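PDB 4R3U: 2-hydroxyisobutanoyl-CoA mutase large subunit from Aquincola tertiaricarbonis, which works with its cobalamin-binding partner subunit to interconvert 2-hydroxyisobutanoyl-CoA and (3S)-3-hydroxybutanoyl-CoA. Local coordinates for residues 236-241 / 283-288; 275-280 / 445-450. All coordinates share one frame; numbering follows the deposited sequence.

Interaction 1: 236-241 / 283-288; sequences IITYSA and TKTGMH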
loop_
_atom_site.group_PDB
_atom_site.type_symbol
_atom_site.label_atom_id
_atom_site.label_comp_id
_atom_site.label_asym_id
_atom_site.label_seq_id
_atom_site.Cartn_x
_atom_site.Cartn_y
_atom_site.Cartn_z
ATOM N N ILE A 236 -30.441 5.993 -24.363
ATOM C CA ILE A 236 -28.995 6.216 -24.362
ATOM C C ILE A 236 -28.331 4.953 -24.907
ATOM O O ILE A 236 -27.500 5.043 -25.813
ATOM C CB ILE A 236 -28.443 6.629 -22.967
ATOM C CG1 ILE A 236 -28.969 8.012 -22.547
ATOM C CG2 ILE A 236 -26.916 6.584 -22.948
ATOM C CD1 ILE A 236 -28.786 8.312 -20.994
ATOM N N ILE A 237 -28.748 3.787 -24.392
ATOM C CA ILE A 237 -28.210 2.478 -24.775
ATOM C C ILE A 237 -28.429 2.157 -26.228
ATOM O O ILE A 237 -27.440 1.887 -26.908
ATOM C CB ILE A 237 -28.620 1.341 -23.794
ATOM C CG1 ILE A 237 -27.849 1.497 -22.455
ATOM C CG2 ILE A 237 -28.407 -0.061 -24.411
ATOM C CD1 ILE A 237 -28.479 0.773 -21.267
ATOM N N THR A 238 -29.693 2.234 -26.719
ATOM C CA THR A 238 -30.042 1.957 -28.132
ATOM C C THR A 238 -29.380 2.916 -29.122
ATOM O O THR A 238 -28.928 2.464 -30.168
ATOM C CB THR A 238 -31.545 1.875 -28.344
ATOM O OG1 THR A 238 -32.136 3.141 -28.036
ATOM C CG2 THR A 238 -32.188 0.776 -27.513
ATOM N N TYR A 239 -29.324 4.229 -28.800
ATOM C CA TYR A 239 -28.695 5.235 -29.662
ATOM C C TYR A 239 -27.186 4.912 -29.839
ATOM O O TYR A 239 -26.695 4.857 -30.977
ATOM C CB TYR A 239 -28.900 6.677 -29.115
ATOM C CG TYR A 239 -28.070 7.713 -29.852
ATOM C CD1 TYR A 239 -28.512 8.264 -31.050
ATOM C CD2 TYR A 239 -26.793 8.062 -29.406
ATOM C CE1 TYR A 239 -27.714 9.146 -31.780
ATOM C CE2 TYR A 239 -25.978 8.925 -30.141
ATOM C CZ TYR A 239 -26.452 9.484 -31.315
ATOM O OH TYR A 239 -25.665 10.356 -32.034
ATOM N N SER A 240 -26.469 4.756 -28.705
ATOM C CA SER A 240 -25.041 4.442 -28.670
ATOM C C SER A 240 -24.694 3.178 -29.451
ATOM O O SER A 240 -23.691 3.175 -30.163
ATOM C CB SER A 240 -24.558 4.296 -27.233
ATOM O OG SER A 240 -24.522 5.558 -26.598
ATOM N N ALA A 241 -25.521 2.112 -29.326
ATOM C CA ALA A 241 -25.321 0.834 -30.012
ATOM C C ALA A 241 -25.332 1.014 -31.523
ATOM O O ALA A 241 -24.499 0.430 -32.223
ATOM C CB ALA A 241 -26.388 -0.161 -29.597
ATOM N N THR A 283 -33.996 -5.152 -24.757
ATOM C CA THR A 283 -34.407 -6.259 -25.629
ATOM C C THR A 283 -35.877 -6.215 -26.014
ATOM O O THR A 283 -36.236 -6.704 -27.095
ATOM C CB THR A 283 -33.941 -7.630 -25.124
ATOM O OG1 THR A 283 -34.512 -7.889 -23.846
ATOM C CG2 THR A 283 -32.435 -7.746 -25.074
ATOM N N LYS A 284 -36.708 -5.564 -25.152
ATOM C CA LYS A 284 -38.146 -5.347 -25.334
ATOM C C LYS A 284 -38.391 -4.533 -26.614
ATOM O O LYS A 284 -39.427 -4.704 -27.246
ATOM C CB LYS A 284 -38.699 -4.610 -24.108
ATOM C CG LYS A 284 -40.178 -4.800 -23.811
ATOM C CD LYS A 284 -40.579 -3.948 -22.590
ATOM C CE LYS A 284 -42.044 -3.515 -22.623
ATOM N NZ LYS A 284 -42.291 -2.252 -21.860
ATOM N N THR A 285 -37.410 -3.691 -27.020
ATOM C CA THR A 285 -37.455 -2.859 -28.244
ATOM C C THR A 285 -37.207 -3.704 -29.502
ATOM O O THR A 285 -37.275 -3.185 -30.617
ATOM C CB THR A 285 -36.367 -1.739 -28.208
ATOM O OG1 THR A 285 -35.069 -2.328 -28.356
ATOM C CG2 THR A 285 -36.425 -0.873 -26.962
ATOM N N GLY A 286 -36.865 -4.970 -29.312
ATOM C CA GLY A 286 -36.534 -5.874 -30.399
ATOM C C GLY A 286 -35.050 -5.899 -30.704
ATOM O O GLY A 286 -34.611 -6.581 -31.638
ATOM N N MET A 287 -34.254 -5.146 -29.915
ATOM C CA MET A 287 -32.798 -5.122 -30.053
ATOM C C MET A 287 -32.264 -6.390 -29.415
ATOM O O MET A 287 -32.557 -6.650 -28.252
ATOM C CB MET A 287 -32.182 -3.882 -29.390
ATOM C CG MET A 287 -30.679 -3.849 -29.509
ATOM S SD MET A 287 -29.935 -2.260 -29.164
ATOM C CE MET A 287 -30.278 -1.432 -30.710
ATOM N N HIS A 288 -31.515 -7.191 -30.188
ATOM C CA HIS A 288 -30.917 -8.433 -29.731
ATOM C C HIS A 288 -29.826 -8.076 -28.747
ATOM O O HIS A 288 -29.089 -7.110 -28.963
ATOM C CB HIS A 288 -30.321 -9.198 -30.930
ATOM C CG HIS A 288 -29.830 -10.584 -30.608
ATOM N ND1 HIS A 288 -28.654 -10.795 -29.899
ATOM C CD2 HIS A 288 -30.359 -11.787 -30.934
ATOM C CE1 HIS A 288 -28.529 -12.109 -29.790
ATOM N NE2 HIS A 288 -29.526 -12.747 -30.396
#
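No ring takes part where Met287 meets Thr238 and Ala241; the flat group concerned is the peptide carbonyl of Thr238. The methyl CE of Met287 lies 4.2 Å from Thr238 O, a loose contact at the polar end of that group. The sulfur does more of the touching. Met287 SD is 4.1 Å from Thr238 CG2, and it comes equally near, 4.1 Å, to Ala241 CB. The two residues are three apart on one face of the helix, and the sulfur rests against both. Met287 leaves the loop with CG anti to the backbone N (chi1 179°) and runs extended until the bend at chi3 (-78°), which turns CE onto the helix backbone. Thr238 offers its methyl, while its OG1 donates back to Arg234 O. Thr285 adds a looser touch beside this methyl, and its OG1 is hydrogen-bonded to Val282 O. Met287 N makes a weak bond of 3.3 Å to Thr285 OG1. A type I turn runs from Thr283 to Gly286, with Gly286 N bonded to Thr283 O at 2.9 Å; Gly286, with positive phi, leads into Met287. Val282 also touches Met287 and Thr238. The arrangement fits an alpha/beta barrel of the TIM type: the loop from helix 264-283 to strand 298-302 packs back on an earlier outer helix, 226-243.

Interaction 2: 275-280 / 445-450; sequences LITYVN and GTIKLI
Thr277 holds OG1 beside its backbone N and CG2 anti to that N (chi1 -47°), and this sets OG1 against Thr446 and CG2 against Ile447. Thr446 has the same kind of rotation (chi1 -61°), with OG1 beside the backbone N. The two hydroxyl oxygens, Thr277 OG1 and Thr446 OG1, are 3.1 Å apart. Thr277 OG1 also lies 3.2 Å from Thr446 CB, so the fit here is close. Both hydroxyls are turned to one backbone acceptor. Thr277 OG1 donates to Ala273 O, one turn back in its own helix, and Thr446 OG1 makes a weak bond to the same oxygen. Through this weak bond the shared carbonyl also links the start of helix 446-451 to helix 264-283. The methyl branch of Thr277 makes the apolar half of the contact. Its CG2 is 4.1 Å from CD1 of Ile447, whose extended chain lies across it. Replacing Thr277 by an alanine would probably leave Ile447 CD1 without its methyl partner, open a gap beside Thr446 and cost Ala273 O one of its donors. Gly445 takes the N-cap position with positive phi, just ahead of Thr446. The first turn carries the bonds Leu449 N to Gly445 O at 3.2 Å and Ile450 N to Thr446 O at 2.8 Å. The contact joins two helices far apart in sequence and lies away from the substrate and cofactor sites. Leu213 of helix 213-219 touches Thr277 and Ile450, so a third helix fills in alongside. Leu449 meets Trp454 and Phe455 of helix 454-472. Ile276 rests on Ile323 and Arg327 of helix 306-327. In the chain, helix 264-283 runs between strands 252-253 and 298-302 of the parallel sheet.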
loop_
_atom_site.group_PDB
_atom_site.type_symbol
_atom_site.label_atom_id
_atom_site.label_comp_id
_atom_site.label_asym_id
_atom_site.label_seq_id
_atom_site.Cartn_x
_atom_site.Cartn_y
_atom_site.Cartn_z
ATOM N N LEU A 275 -28.808 -4.590 -13.761
ATOM C CA LEU A 275 -28.421 -5.046 -15.096
ATOM C C LEU A 275 -29.581 -5.805 -15.764
ATOM O O LEU A 275 -29.931 -5.495 -16.905
ATOM C CB LEU A 275 -27.152 -5.935 -15.057
ATOM C CG LEU A 275 -26.933 -6.842 -16.289
ATOM C CD1 LEU A 275 -26.356 -6.070 -17.467
ATOM C CD2 LEU A 275 -26.102 -8.028 -15.940
ATOM N N ILE A 276 -30.162 -6.780 -15.057
ATOM C CA ILE A 276 -31.263 -7.594 -15.567
ATOM C C ILE A 276 -32.439 -6.720 -16.055
ATOM O O ILE A 276 -32.911 -6.908 -17.175
ATOM C CB ILE A 276 -31.662 -8.685 -14.538
ATOM C CG1 ILE A 276 -30.579 -9.783 -14.490
ATOM C CG2 ILE A 276 -33.101 -9.259 -14.831
ATOM C CD1 ILE A 276 -30.461 -10.499 -13.135
ATOM N N THR A 277 -32.836 -5.722 -15.243
ATOM C CA THR A 277 -33.912 -4.774 -15.548
ATOM C C THR A 277 -33.622 -4.043 -16.861
ATOM O O THR A 277 -34.501 -3.974 -17.724
ATOM C CB THR A 277 -34.103 -3.832 -14.363
ATOM O OG1 THR A 277 -34.135 -4.610 -13.175
ATOM C CG2 THR A 277 -35.359 -2.991 -14.460
ATOM N N TYR A 278 -32.386 -3.541 -17.020
ATOM C CA TYR A 278 -31.900 -2.802 -18.188
ATOM C C TYR A 278 -31.903 -3.627 -19.458
ATOM O O TYR A 278 -32.390 -3.147 -20.483
ATOM C CB TYR A 278 -30.499 -2.196 -17.914
ATOM C CG TYR A 278 -30.476 -1.019 -16.945
ATOM C CD1 TYR A 278 -31.428 0.003 -17.028
ATOM C CD2 TYR A 278 -29.453 -0.881 -16.008
ATOM C CE1 TYR A 278 -31.393 1.098 -16.168
ATOM C CE2 TYR A 278 -29.413 0.206 -15.131
ATOM C CZ TYR A 278 -30.372 1.208 -15.232
ATOM O OH TYR A 278 -30.356 2.306 -14.404
ATOM N N VAL A 279 -31.393 -4.865 -19.395
ATOM C CA VAL A 279 -31.325 -5.785 -20.530
ATOM C C VAL A 279 -32.721 -6.115 -21.034
ATOM O O VAL A 279 -32.952 -6.125 -22.255
ATOM C CB VAL A 279 -30.501 -7.064 -20.218
ATOM C CG1 VAL A 279 -30.476 -8.013 -21.424
ATOM C CG2 VAL A 279 -29.082 -6.705 -19.796
ATOM N N ASN A 280 -33.660 -6.347 -20.092
ATOM C CA ASN A 280 -35.070 -6.627 -20.404
ATOM C C ASN A 280 -35.728 -5.440 -21.126
ATOM O O ASN A 280 -36.430 -5.643 -22.116
ATOM C CB ASN A 280 -35.847 -6.981 -19.137
ATOM C CG ASN A 280 -35.524 -8.336 -18.541
ATOM O OD1 ASN A 280 -35.237 -9.311 -19.235
ATOM N ND2 ASN A 280 -35.633 -8.447 -17.230
ATOM N N GLY A 445 -39.430 -8.233 -8.836
ATOM C CA GLY A 445 -38.537 -7.412 -9.643
ATOM C C GLY A 445 -37.956 -6.206 -8.939
ATOM O O GLY A 445 -38.397 -5.819 -7.854
ATOM N N THR A 446 -36.978 -5.596 -9.604
ATOM C CA THR A 446 -36.183 -4.472 -9.142
ATOM C C THR A 446 -37.030 -3.266 -8.866
ATOM O O THR A 446 -37.023 -2.791 -7.737
ATOM C CB THR A 446 -35.021 -4.237 -10.118
ATOM O OG1 THR A 446 -34.193 -5.393 -10.148
ATOM C CG2 THR A 446 -34.207 -3.042 -9.790
ATOM N N ILE A 447 -37.753 -2.771 -9.888
ATOM C CA ILE A 447 -38.606 -1.578 -9.811
ATOM C C ILE A 447 -39.593 -1.617 -8.664
ATOM O O ILE A 447 -39.626 -0.664 -7.882
ATOM C CB ILE A 447 -39.177 -1.127 -11.182
ATOM C CG1 ILE A 447 -38.000 -0.774 -12.126
ATOM C CG2 ILE A 447 -40.130 0.074 -11.015
ATOM C CD1 ILE A 447 -38.361 -0.399 -13.480
ATOM N N LYS A 448 -40.304 -2.744 -8.493
ATOM C CA LYS A 448 -41.265 -2.928 -7.394
ATOM C C LYS A 448 -40.598 -2.854 -6.017
ATOM O O LYS A 448 -41.121 -2.185 -5.126
ATOM C CB LYS A 448 -42.067 -4.239 -7.541
ATOM C CG LYS A 448 -42.856 -4.368 -8.851
ATOM C CD LYS A 448 -43.919 -3.259 -9.178
ATOM C CE LYS A 448 -43.527 -2.279 -10.297
ATOM N NZ LYS A 448 -42.940 -2.919 -11.528
ATOM N N LEU A 449 -39.421 -3.498 -5.872
ATOM C CA LEU A 449 -38.629 -3.518 -4.646
ATOM C C LEU A 449 -38.026 -2.157 -4.343
ATOM O O LEU A 449 -37.871 -1.826 -3.169
ATOM C CB LEU A 449 -37.556 -4.616 -4.709
ATOM C CG LEU A 449 -37.891 -5.999 -4.117
ATOM C CD1 LEU A 449 -39.330 -6.383 -4.357
ATOM C CD2 LEU A 449 -36.977 -7.064 -4.689
ATOM N N ILE A 450 -37.714 -1.361 -5.390
ATOM C CA ILE A 450 -37.224 0.019 -5.271
ATOM C C ILE A 450 -38.402 0.845 -4.762
ATOM O O ILE A 450 -38.241 1.614 -3.815
ATOM C CB ILE A 450 -36.629 0.572 -6.611
ATOM C CG1 ILE A 450 -35.226 -0.029 -6.896
ATOM C CG2 ILE A 450 -36.593 2.104 -6.627
ATOM C CD1 ILE A 450 -34.603 0.321 -8.293
#

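Helix 264-283 connects the two interactions. It supplies 275-280 to interaction 2, and segment 283-288 of interaction 1 begins as that helix gives way to a loop. Along the chain the order is 236-241, 275-280, 283-288, 445-450, so the contacts interleave. Their centres lie 16 Å apart, on the same side of the chain's centre. Interaction 1 joins the loop after this helix to the earlier helix 226-243. Interaction 2 joins its C-terminal half to helix 446-451, some 165 residues later. Interaction 1 lies in the neighbourhood of the CoA-binding residues: the side chain of Ala241 is about 7 Å from that of Arg295, which binds the substrate, whereas interaction 2 lies away from the known sites.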